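Local coordinates for protein acyl-coenzyme A oxidase 3 (Yarrowia lipolytica, PDB 5YS9) that oxidises acyl-CoA thioesters to (2E)-enoyl-CoA with bound FAD, passing the electrons to oxygen to give hydrogen peroxide in peroxisomal fatty acid beta-oxidation, at residues Lys528-Glu531 with Leu532-Gly536; Tyr74-Lys78 with Glu79-Glu83; Tyr348-His351 with Gln352-Leu356. All coordinates share one frame; numbering follows the deposited sequence.

Contact 1: residues Lys528-Glu531 with Leu532-Gly536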
loop_
_atom_site.group_PDB
_atom_site.type_symbol
_atom_site.label_atom_id
_atom_site.label_comp_id
_atom_site.label_asym_id
_atom_site.label_seq_id
_atom_site.Cartn_x
_atom_site.Cartn_y
_atom_site.Cartn_z
ATOM N N LYS A 528 -23.679 -7.812 24.944
ATOM C CA LYS A 528 -23.157 -9.167 24.680
ATOM C C LYS A 528 -22.075 -9.569 25.671
ATOM O O LYS A 528 -21.949 -10.741 26.029
ATOM C CB LYS A 528 -22.570 -9.295 23.262
ATOM C CG LYS A 528 -23.565 -9.367 22.120
ATOM C CD LYS A 528 -22.860 -9.691 20.790
ATOM C CE LYS A 528 -23.577 -10.729 19.925
ATOM N NZ LYS A 528 -24.585 -10.087 19.038
ATOM N N PHE A 529 -21.268 -8.593 26.070
ATOM C CA PHE A 529 -20.202 -8.800 27.039
ATOM C C PHE A 529 -20.797 -9.192 28.382
ATOM O O PHE A 529 -20.240 -10.022 29.098
ATOM C CB PHE A 529 -19.402 -7.513 27.201
ATOM C CG PHE A 529 -18.450 -7.543 28.342
ATOM C CD1 PHE A 529 -18.856 -7.166 29.605
ATOM C CD2 PHE A 529 -17.149 -7.959 28.156
ATOM C CE1 PHE A 529 -17.977 -7.159 30.667
ATOM C CE2 PHE A 529 -16.255 -7.977 29.222
ATOM C CZ PHE A 529 -16.673 -7.562 30.487
ATOM N N VAL A 530 -21.904 -8.530 28.723
ATOM C CA VAL A 530 -22.692 -8.854 29.906
ATOM C C VAL A 530 -23.349 -10.262 29.802
ATOM O O VAL A 530 -23.302 -11.009 30.773
ATOM C CB VAL A 530 -23.715 -7.724 30.257
ATOM C CG1 VAL A 530 -24.623 -8.114 31.414
ATOM C CG2 VAL A 530 -22.996 -6.431 30.621
ATOM N N GLU A 531 -23.937 -10.634 28.661
ATOM C CA GLU A 531 -24.482 -11.993 28.517
ATOM C C GLU A 531 -23.352 -13.024 28.672
ATOM O O GLU A 531 -23.554 -14.096 29.264
ATOM C CB GLU A 531 -25.171 -12.228 27.162
ATOM C CG GLU A 531 -26.505 -11.525 26.918
ATOM C CD GLU A 531 -26.924 -11.576 25.424
ATOM O OE1 GLU A 531 -27.369 -10.537 24.863
ATOM O OE2 GLU A 531 -26.773 -12.665 24.793
ATOM N N LEU A 532 -22.174 -12.704 28.135
ATOM C CA LEU A 532 -21.090 -13.677 28.069
ATOM C C LEU A 532 -20.387 -13.872 29.407
ATOM O O LEU A 532 -19.947 -14.993 29.700
ATOM C CB LEU A 532 -20.087 -13.319 26.963
ATOM C CG LEU A 532 -20.519 -13.655 25.528
ATOM C CD1 LEU A 532 -19.576 -12.936 24.583
ATOM C CD2 LEU A 532 -20.535 -15.150 25.227
ATOM N N THR A 533 -20.211 -12.804 30.171
ATOM C CA THR A 533 -19.712 -12.918 31.537
ATOM C C THR A 533 -20.672 -13.603 32.523
ATOM O O THR A 533 -20.256 -14.406 33.343
ATOM C CB THR A 533 -19.222 -11.570 32.095
ATOM O OG1 THR A 533 -20.303 -10.642 32.162
ATOM C CG2 THR A 533 -18.149 -11.006 31.215
ATOM N N LYS A 534 -21.954 -13.276 32.423
ATOM C CA LYS A 534 -22.991 -13.882 33.249
ATOM C C LYS A 534 -23.024 -15.350 32.926
ATOM O O LYS A 534 -23.257 -16.187 33.781
ATOM C CB LYS A 534 -24.351 -13.263 32.972
ATOM C CG LYS A 534 -24.688 -12.089 33.871
ATOM C CD LYS A 534 -26.039 -11.501 33.509
ATOM C CE LYS A 534 -26.251 -10.160 34.181
ATOM N NZ LYS A 534 -27.366 -9.407 33.550
ATOM N N GLY A 535 -22.776 -15.625 31.658
ATOM C CA GLY A 535 -22.714 -16.952 31.093
ATOM C C GLY A 535 -21.486 -17.671 31.590
ATOM O O GLY A 535 -21.284 -18.826 31.281
ATOM N N GLY A 536 -20.644 -16.959 32.325
ATOM C CA GLY A 536 -19.481 -17.536 32.962
ATOM C C GLY A 536 -18.102 -17.321 32.380
ATOM O O GLY A 536 -17.129 -17.767 32.972
#
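The ring of Phe-529 carries the methyl of Thr-533 on one of its faces: CG2 of Thr-533 sits 3.9 Å from the centroid of the Phe-529 ring, 16° off the normal, displaced toward the CZ end. This is a CH-pi contact one helical turn along. CG of Phe-529 stands anti to the backbone N (chi1 170°), which directs the ring along the helix toward Thr-533. The same ring stacks with Phe-543 and packs against Leu-474 and Leu-546, a setting that suits a large aromatic side chain.

Threonine fits its place because its two branches do different work. While CG2 meets the ring, OG1 lies between the backbone N and the carbonyl carbon and turns back to donate to Phe-529 O at 3.1 Å. That oxygen also accepts the backbone N of Thr-533 at 3.0 Å, so two bonds grip it and the hydroxyl has a partner within its own helix.

Further round, Val-530 and Lys-534 run side by side in the same direction. CE and NZ at the end of the lysine lie beside CG1 of Val-530, NZ 3.7 Å from it, while the earlier methylenes run over Val-530 O. Lys-528 turns its own end elsewhere, forming a salt bridge with Asp-613 of the second subunit.

Beyond Lys-534 two glycines finish the turn. Gly-535 N bonds to Glu-531 O at 2.9 Å, and Gly-536 N reaches back to Thr-533 O at 2.8 Å. Gly-536 has a positive phi of 103°, at which a CB would be jammed against the preceding carbonyl oxygen, so glycine is the natural residue. This is the Schellman motif, with Gly-536 as its positive-phi C' glycine, at the C-terminal end of the helix that begins at residue 507.

Contact 2: residues Tyr74-Lys78 with Glu79-Glu83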
loop_
_atom_site.group_PDB
_atom_site.type_symbol
_atom_site.label_atom_id
_atom_site.label_comp_id
_atom_site.label_asym_id
_atom_site.label_seq_id
_atom_site.Cartn_x
_atom_site.Cartn_y
_atom_site.Cartn_z
ATOM N N TYR A 74 15.879 10.551 -4.495
ATOM C CA TYR A 74 15.245 9.344 -5.016
ATOM C C TYR A 74 16.268 8.327 -5.592
ATOM O O TYR A 74 16.025 7.131 -5.571
ATOM C CB TYR A 74 14.104 9.652 -5.998
ATOM C CG TYR A 74 12.982 10.525 -5.439
ATOM C CD1 TYR A 74 12.098 10.064 -4.406
ATOM C CD2 TYR A 74 12.779 11.804 -5.936
ATOM C CE1 TYR A 74 11.072 10.886 -3.915
ATOM C CE2 TYR A 74 11.777 12.653 -5.436
ATOM C CZ TYR A 74 10.923 12.185 -4.435
ATOM O OH TYR A 74 9.942 13.043 -4.053
ATOM N N ASP A 75 17.425 8.812 -6.033
ATOM C CA ASP A 75 18.416 8.009 -6.688
ATOM C C ASP A 75 19.487 7.527 -5.725
ATOM O O ASP A 75 20.442 6.854 -6.152
ATOM C CB ASP A 75 19.111 8.827 -7.788
ATOM C CG ASP A 75 18.173 9.222 -8.938
ATOM O OD1 ASP A 75 17.777 8.302 -9.671
ATOM O OD2 ASP A 75 17.869 10.446 -9.122
ATOM N N MET A 76 19.368 7.881 -4.451
ATOM C CA MET A 76 20.425 7.612 -3.474
ATOM C C MET A 76 20.329 6.195 -2.977
ATOM O O MET A 76 19.275 5.833 -2.460
ATOM C CB MET A 76 20.303 8.512 -2.233
ATOM C CG MET A 76 20.852 9.898 -2.393
ATOM S SD MET A 76 20.938 10.700 -0.793
ATOM C CE MET A 76 21.221 12.377 -1.328
ATOM N N PRO A 77 21.429 5.425 -3.064
ATOM C CA PRO A 77 21.482 4.111 -2.391
ATOM C C PRO A 77 21.609 4.259 -0.866
ATOM O O PRO A 77 21.994 5.321 -0.385
ATOM C CB PRO A 77 22.763 3.477 -2.940
ATOM C CG PRO A 77 23.662 4.647 -3.181
ATOM C CD PRO A 77 22.770 5.842 -3.522
ATOM N N LYS A 78 21.358 3.179 -0.145
ATOM C CA LYS A 78 21.297 3.227 1.304
ATOM C C LYS A 78 22.541 3.791 1.978
ATOM O O LYS A 78 22.384 4.484 2.923
ATOM C CB LYS A 78 20.855 1.885 1.909
ATOM C CG LYS A 78 21.811 1.128 2.822
ATOM C CD LYS A 78 21.080 0.399 3.967
ATOM C CE LYS A 78 21.748 -0.923 4.390
ATOM N NZ LYS A 78 22.929 -0.775 5.293
ATOM N N GLU A 79 23.742 3.584 1.450
ATOM C CA GLU A 79 24.980 4.034 2.115
ATOM C C GLU A 79 25.061 5.549 2.114
ATOM O O GLU A 79 25.634 6.138 3.025
ATOM C CB GLU A 79 26.261 3.487 1.453
ATOM C CG GLU A 79 26.443 1.965 1.439
ATOM C CD GLU A 79 25.458 1.179 0.533
ATOM O OE1 GLU A 79 24.909 1.742 -0.459
ATOM O OE2 GLU A 79 25.204 -0.025 0.825
ATOM N N GLN A 80 24.456 6.180 1.112
ATOM C CA GLN A 80 24.497 7.622 0.948
ATOM C C GLN A 80 23.423 8.275 1.786
ATOM O O GLN A 80 23.635 9.347 2.400
ATOM C CB GLN A 80 24.355 7.973 -0.534
ATOM C CG GLN A 80 25.008 9.288 -0.865
ATOM C CD GLN A 80 24.741 9.794 -2.289
ATOM O OE1 GLN A 80 24.592 9.006 -3.246
ATOM N NE2 GLN A 80 24.721 11.139 -2.434
ATOM N N LEU A 81 22.270 7.632 1.844
ATOM C CA LEU A 81 21.226 8.016 2.812
ATOM C C LEU A 81 21.737 7.992 4.270
ATOM O O LEU A 81 21.479 8.929 5.071
ATOM C CB LEU A 81 20.022 7.101 2.680
ATOM C CG LEU A 81 18.713 7.439 1.918
ATOM C CD1 LEU A 81 18.687 8.687 1.067
ATOM C CD2 LEU A 81 18.245 6.209 1.144
ATOM N N ARG A 82 22.441 6.922 4.615
ATOM C CA ARG A 82 23.084 6.806 5.917
ATOM C C ARG A 82 24.079 7.975 6.136
ATOM O O ARG A 82 24.058 8.617 7.184
ATOM C CB ARG A 82 23.837 5.471 6.032
ATOM C CG ARG A 82 22.978 4.235 6.108
ATOM C CD ARG A 82 22.301 4.183 7.461
ATOM N NE ARG A 82 21.507 2.979 7.614
ATOM C CZ ARG A 82 21.917 1.846 8.167
ATOM N NH1 ARG A 82 21.090 0.831 8.224
ATOM N NH2 ARG A 82 23.139 1.704 8.646
ATOM N N GLU A 83 24.935 8.269 5.153
ATOM C CA GLU A 83 25.906 9.321 5.382
ATOM C C GLU A 83 25.256 10.709 5.415
ATOM O O GLU A 83 25.560 11.487 6.314
ATOM C CB GLU A 83 27.085 9.242 4.421
ATOM C CG GLU A 83 28.071 10.416 4.543
ATOM C CD GLU A 83 29.244 10.286 3.597
ATOM O OE1 GLU A 83 29.379 9.239 2.905
ATOM O OE2 GLU A 83 30.030 11.253 3.530
#
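Met-76 and Gln-80 cross at about a right angle, with CG of Met-76 3.9 Å from CD of the Gln-80 amide. The thioether chain of Met-76 is extended beyond CG, which carries its sulfur on to Leu-81, whose side chain it meets obliquely; SD lies 3.5 Å from CD1 of Leu-81. A flexible, unbranched methionine suits this spot, since one chain can touch both an amide and a branched apolar group.

Pro-77 comes next, at the N-cap of helix 78-92. Its ring crosses Glu-79 at about a right angle, with CB of Pro-77 3.7 Å from OE1 of Glu-79, a carboxylate brought back by the bend at chi2 (69°). The ring also has CD 3.7 Å from OE1 of Gln-80. Its carbonyl oxygen opens the helix by accepting two backbone N-H groups: Gln-80 N at 3.0 Å, from above the carbonyl plane, and Leu-81 N at 3.2 Å, in that plane and with a nearly straight N-H...O angle of 170°. Proline can stand here, since a residue before the first turn need not donate a backbone N-H.

Lys-78 and Arg-82, one turn apart, lie side by side and point the same way. NZ of Lys-78 stands over one face of the Arg-82 guanidinium, toward its rim, 3.8 Å from NH1. Both are directed to Asp-249: Arg-82 NH2 makes a salt bridge with it, and Lys-78 forms a weak, long ion pair with the same oxygen. Arg-82 NE is held as well, by the backbone oxygen of Asp-257.

Taken together, the chemistry implies that the closeness of the two like charges is probably eased by Asp-249, which pairs firmly with Arg-82 and weakly with Lys-78, so that its carboxylate is likely to offset part of their charge.

Contact 3: residues Tyr348-His351 with Gln352-Leu356. With FAD (flavin-adenine dinucleotide), chain D.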
loop_
_atom_site.group_PDB
_atom_site.type_symbol
_atom_site.label_atom_id
_atom_site.label_comp_id
_atom_site.label_asym_id
_atom_site.label_seq_id
_atom_site.Cartn_x
_atom_site.Cartn_y
_atom_site.Cartn_z
ATOM N N TYR A 348 -14.133 14.228 -14.743
ATOM C CA TYR A 348 -14.879 12.995 -14.516
ATOM C C TYR A 348 -15.400 12.879 -13.096
ATOM O O TYR A 348 -14.687 13.129 -12.154
ATOM C CB TYR A 348 -14.008 11.779 -14.794
ATOM C CG TYR A 348 -13.627 11.610 -16.229
ATOM C CD1 TYR A 348 -14.559 11.751 -17.228
ATOM C CD2 TYR A 348 -12.332 11.316 -16.583
ATOM C CE1 TYR A 348 -14.211 11.599 -18.541
ATOM C CE2 TYR A 348 -11.976 11.163 -17.895
ATOM C CZ TYR A 348 -12.922 11.306 -18.867
ATOM O OH TYR A 348 -12.572 11.154 -20.174
ATOM N N PRO A 349 -16.642 12.453 -12.942
ATOM C CA PRO A 349 -17.185 12.274 -11.588
ATOM C C PRO A 349 -16.573 11.117 -10.782
ATOM O O PRO A 349 -16.553 11.186 -9.536
ATOM C CB PRO A 349 -18.686 12.008 -11.848
ATOM C CG PRO A 349 -18.961 12.671 -13.170
ATOM C CD PRO A 349 -17.696 12.525 -13.978
ATOM N N TYR A 350 -16.153 10.055 -11.447
ATOM C CA TYR A 350 -15.463 9.016 -10.720
ATOM C C TYR A 350 -14.125 9.457 -10.177
ATOM O O TYR A 350 -13.744 9.082 -9.089
ATOM C CB TYR A 350 -15.341 7.686 -11.455
ATOM C CG TYR A 350 -15.062 6.617 -10.443
ATOM C CD1 TYR A 350 -15.959 6.379 -9.426
ATOM C CD2 TYR A 350 -13.880 5.915 -10.439
ATOM C CE1 TYR A 350 -15.714 5.435 -8.462
ATOM C CE2 TYR A 350 -13.627 4.969 -9.474
ATOM C CZ TYR A 350 -14.554 4.740 -8.486
ATOM O OH TYR A 350 -14.333 3.815 -7.508
ATOM N N HIS A 351 -13.398 10.239 -10.949
ATOM C CA HIS A 351 -12.131 10.690 -10.484
ATOM C C HIS A 351 -12.258 11.675 -9.289
ATOM O O HIS A 351 -11.433 11.635 -8.324
ATOM C CB HIS A 351 -11.338 11.278 -11.633
ATOM C CG HIS A 351 -9.877 11.265 -11.384
ATOM N ND1 HIS A 351 -9.125 10.117 -11.517
ATOM C CD2 HIS A 351 -9.038 12.237 -10.962
ATOM C CE1 HIS A 351 -7.869 10.410 -11.250
ATOM N NE2 HIS A 351 -7.790 11.684 -10.903
ATOM N N GLN A 352 -13.302 12.505 -9.342
ATOM C CA GLN A 352 -13.669 13.382 -8.226
ATOM C C GLN A 352 -13.916 12.581 -6.958
ATOM O O GLN A 352 -13.379 12.937 -5.919
ATOM C CB GLN A 352 -14.900 14.247 -8.564
ATOM C CG GLN A 352 -14.640 15.301 -9.669
ATOM C CD GLN A 352 -15.881 16.068 -10.083
ATOM O OE1 GLN A 352 -16.931 15.937 -9.445
ATOM N NE2 GLN A 352 -15.762 16.897 -11.139
ATOM N N ARG A 353 -14.631 11.474 -7.063
ATOM C CA ARG A 353 -14.872 10.559 -5.952
ATOM C C ARG A 353 -13.613 9.914 -5.400
ATOM O O ARG A 353 -13.515 9.649 -4.223
ATOM C CB ARG A 353 -15.869 9.481 -6.342
ATOM C CG ARG A 353 -17.307 9.914 -6.253
ATOM C CD ARG A 353 -18.209 8.867 -6.846
ATOM N NE ARG A 353 -19.597 9.093 -6.512
ATOM C CZ ARG A 353 -20.157 8.713 -5.381
ATOM N NH1 ARG A 353 -19.451 8.080 -4.472
ATOM N NH2 ARG A 353 -21.424 8.960 -5.168
ATOM N N ARG A 354 -12.676 9.596 -6.271
ATOM C CA ARG A 354 -11.401 9.062 -5.836
ATOM C C ARG A 354 -10.585 10.024 -4.994
ATOM O O ARG A 354 -9.969 9.614 -4.038
ATOM C CB ARG A 354 -10.562 8.642 -7.030
ATOM C CG ARG A 354 -11.155 7.536 -7.863
ATOM C CD ARG A 354 -10.102 6.498 -8.166
ATOM N NE ARG A 354 -9.643 6.585 -9.536
ATOM C CZ ARG A 354 -8.388 6.438 -9.916
ATOM N NH1 ARG A 354 -8.085 6.539 -11.186
ATOM N NH2 ARG A 354 -7.452 6.185 -9.031
ATOM N N LEU A 355 -10.545 11.291 -5.373
ATOM C CA LEU A 355 -9.645 12.227 -4.729
ATOM C C LEU A 355 -10.255 13.254 -3.802
ATOM O O LEU A 355 -9.675 13.597 -2.796
ATOM C CB LEU A 355 -8.807 12.949 -5.775
ATOM C CG LEU A 355 -7.939 12.125 -6.713
ATOM C CD1 LEU A 355 -7.221 13.045 -7.673
ATOM C CD2 LEU A 355 -6.956 11.274 -5.939
ATOM N N LEU A 356 -11.419 13.772 -4.141
ATOM C CA LEU A 356 -11.945 14.915 -3.353
ATOM C C LEU A 356 -12.310 14.573 -1.885
ATOM O O LEU A 356 -12.086 15.402 -1.006
ATOM C CB LEU A 356 -13.086 15.610 -4.071
ATOM C CG LEU A 356 -12.685 16.212 -5.417
ATOM C CD1 LEU A 356 -13.898 16.874 -6.062
ATOM C CD2 LEU A 356 -11.533 17.205 -5.349
HETATM P PA FAD D . -4.118 7.523 -17.831
HETATM O O1A FAD D . -4.667 6.588 -18.840
HETATM O O2A FAD D . -4.083 8.980 -18.084
HETATM O O5B FAD D . -4.864 7.388 -16.449
HETATM C C5B FAD D . -4.359 8.171 -15.379
HETATM C C4B FAD D . -5.388 8.199 -14.281
HETATM O O4B FAD D . -6.573 8.801 -14.782
HETATM C C3B FAD D . -5.727 6.777 -13.913
HETATM O O3B FAD D . -5.804 6.645 -12.508
HETATM C C2B FAD D . -7.097 6.554 -14.474
HETATM O O2B FAD D . -7.838 5.701 -13.611
HETATM C C1B FAD D . -7.678 7.946 -14.569
HETATM N N9A FAD D . -8.538 7.914 -15.752
HETATM C C8A FAD D . -8.119 7.901 -17.021
HETATM N N7A FAD D . -9.171 7.836 -17.857
HETATM C C5A FAD D . -10.285 7.791 -17.119
HETATM C C6A FAD D . -11.734 7.708 -17.373
HETATM N N6A FAD D . -12.232 7.664 -18.621
HETATM N N1A FAD D . -12.545 7.682 -16.309
HETATM C C2A FAD D . -12.069 7.728 -15.062
HETATM N N3A FAD D . -10.773 7.801 -14.753
HETATM C C4A FAD D . -9.856 7.833 -15.727
HETATM N N1 FAD D . 3.822 0.895 -22.038
HETATM C C2 FAD D . 4.316 0.317 -23.141
HETATM O O2 FAD D . 3.770 0.546 -24.213
HETATM N N3 FAD D . 5.357 -0.504 -23.128
HETATM C C4 FAD D . 5.989 -0.804 -22.015
HETATM O O4 FAD D . 6.948 -1.560 -22.040
HETATM C C4X FAD D . 5.522 -0.216 -20.758
HETATM N N5 FAD D . 6.119 -0.483 -19.597
HETATM C C5X FAD D . 5.680 0.076 -18.467
HETATM C C6 FAD D . 6.340 -0.209 -17.292
HETATM C C7 FAD D . 5.912 0.355 -16.118
HETATM C C7M FAD D . 6.621 0.032 -14.842
HETATM C C8 FAD D . 4.752 1.268 -16.127
HETATM C C8M FAD D . 4.276 1.886 -14.854
HETATM C C9 FAD D . 4.089 1.550 -17.299
HETATM C C9A FAD D . 4.518 0.991 -18.480
HETATM N N10 FAD D . 3.858 1.270 -19.687
HETATM C C10 FAD D . 4.363 0.680 -20.840
HETATM C "C1'" FAD D . 2.712 2.176 -19.772
HETATM C "C2'" FAD D . 1.446 1.688 -19.064
HETATM O "O2'" FAD D . 0.752 0.756 -19.884
HETATM C "C3'" FAD D . 0.535 2.868 -18.721
HETATM O "O3'" FAD D . 1.027 3.457 -17.536
HETATM C "C4'" FAD D . -0.922 2.514 -18.471
HETATM O "O4'" FAD D . -1.313 1.516 -19.401
HETATM C "C5'" FAD D . -1.859 3.690 -18.702
HETATM O "O5'" FAD D . -1.900 4.647 -17.656
HETATM P P FAD D . -1.609 6.181 -17.973
HETATM O O1P FAD D . -0.353 6.595 -17.308
HETATM O O2P FAD D . -1.739 6.370 -19.431
HETATM O O3P FAD D . -2.732 7.014 -17.226
#
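Arg-354 packs on the preceding turn from its base outward. CB lies 3.4 Å from His-351 O and CG 3.3 Å from Tyr-350 O, while CG also approaches CE2 of the Tyr-350 ring at 3.9 Å. CD touches the same CE2, and the bends at chi2 and chi3 then bring NE near ND1 of His-351. The His-351 ring stands steeply to the guanidinium, planes 81° apart, and sets CE1 over one of its faces. At the tip, NH1 donates to O3B of the FAD adenosine ribose at 2.6 Å (156°), with O2B of the same ribose equally near. Arginine suits the place, being long enough to reach the sugar. With an alanine here the guanidinium is gone, so O3B would probably be left without this donor and the rings of Tyr-350 and His-351 without a packing partner. Tyr-348, the N-cap, lays a ring face over the adenine, CE2 3.5 Å from C6A, its OH tied to Gln-333 O. The turn opens helix 349-385, with Leu-355 against helix 300-330, Arg-354 against helix 391-428, Gln-352 against helix 609-628 and Tyr-350 meeting Phe-551 of the second subunit.

Overall arrangement
From the N terminus the order is contact 2, contact 3, contact 1. Each joins adjoining residues, so none closes a long loop, and they follow in series without nesting or crossing. Contact 2 starts helix 78-92 in the N-terminal part of the oxidase, contact 3 starts helix 349-385 in the C-alpha1 domain, and contact 1 lies at the C-terminal end of the helix that begins at residue 507, in the last part of the fold. Contacts 2 and 3 come within about 17 Å at their nearest atoms; contacts 1 and 2 lie on opposite sides of the chain's centre, their centres about 56 Å apart. What they share is the dimer: all three reach the second subunit, and FAD at contact 3 is bound by both chains.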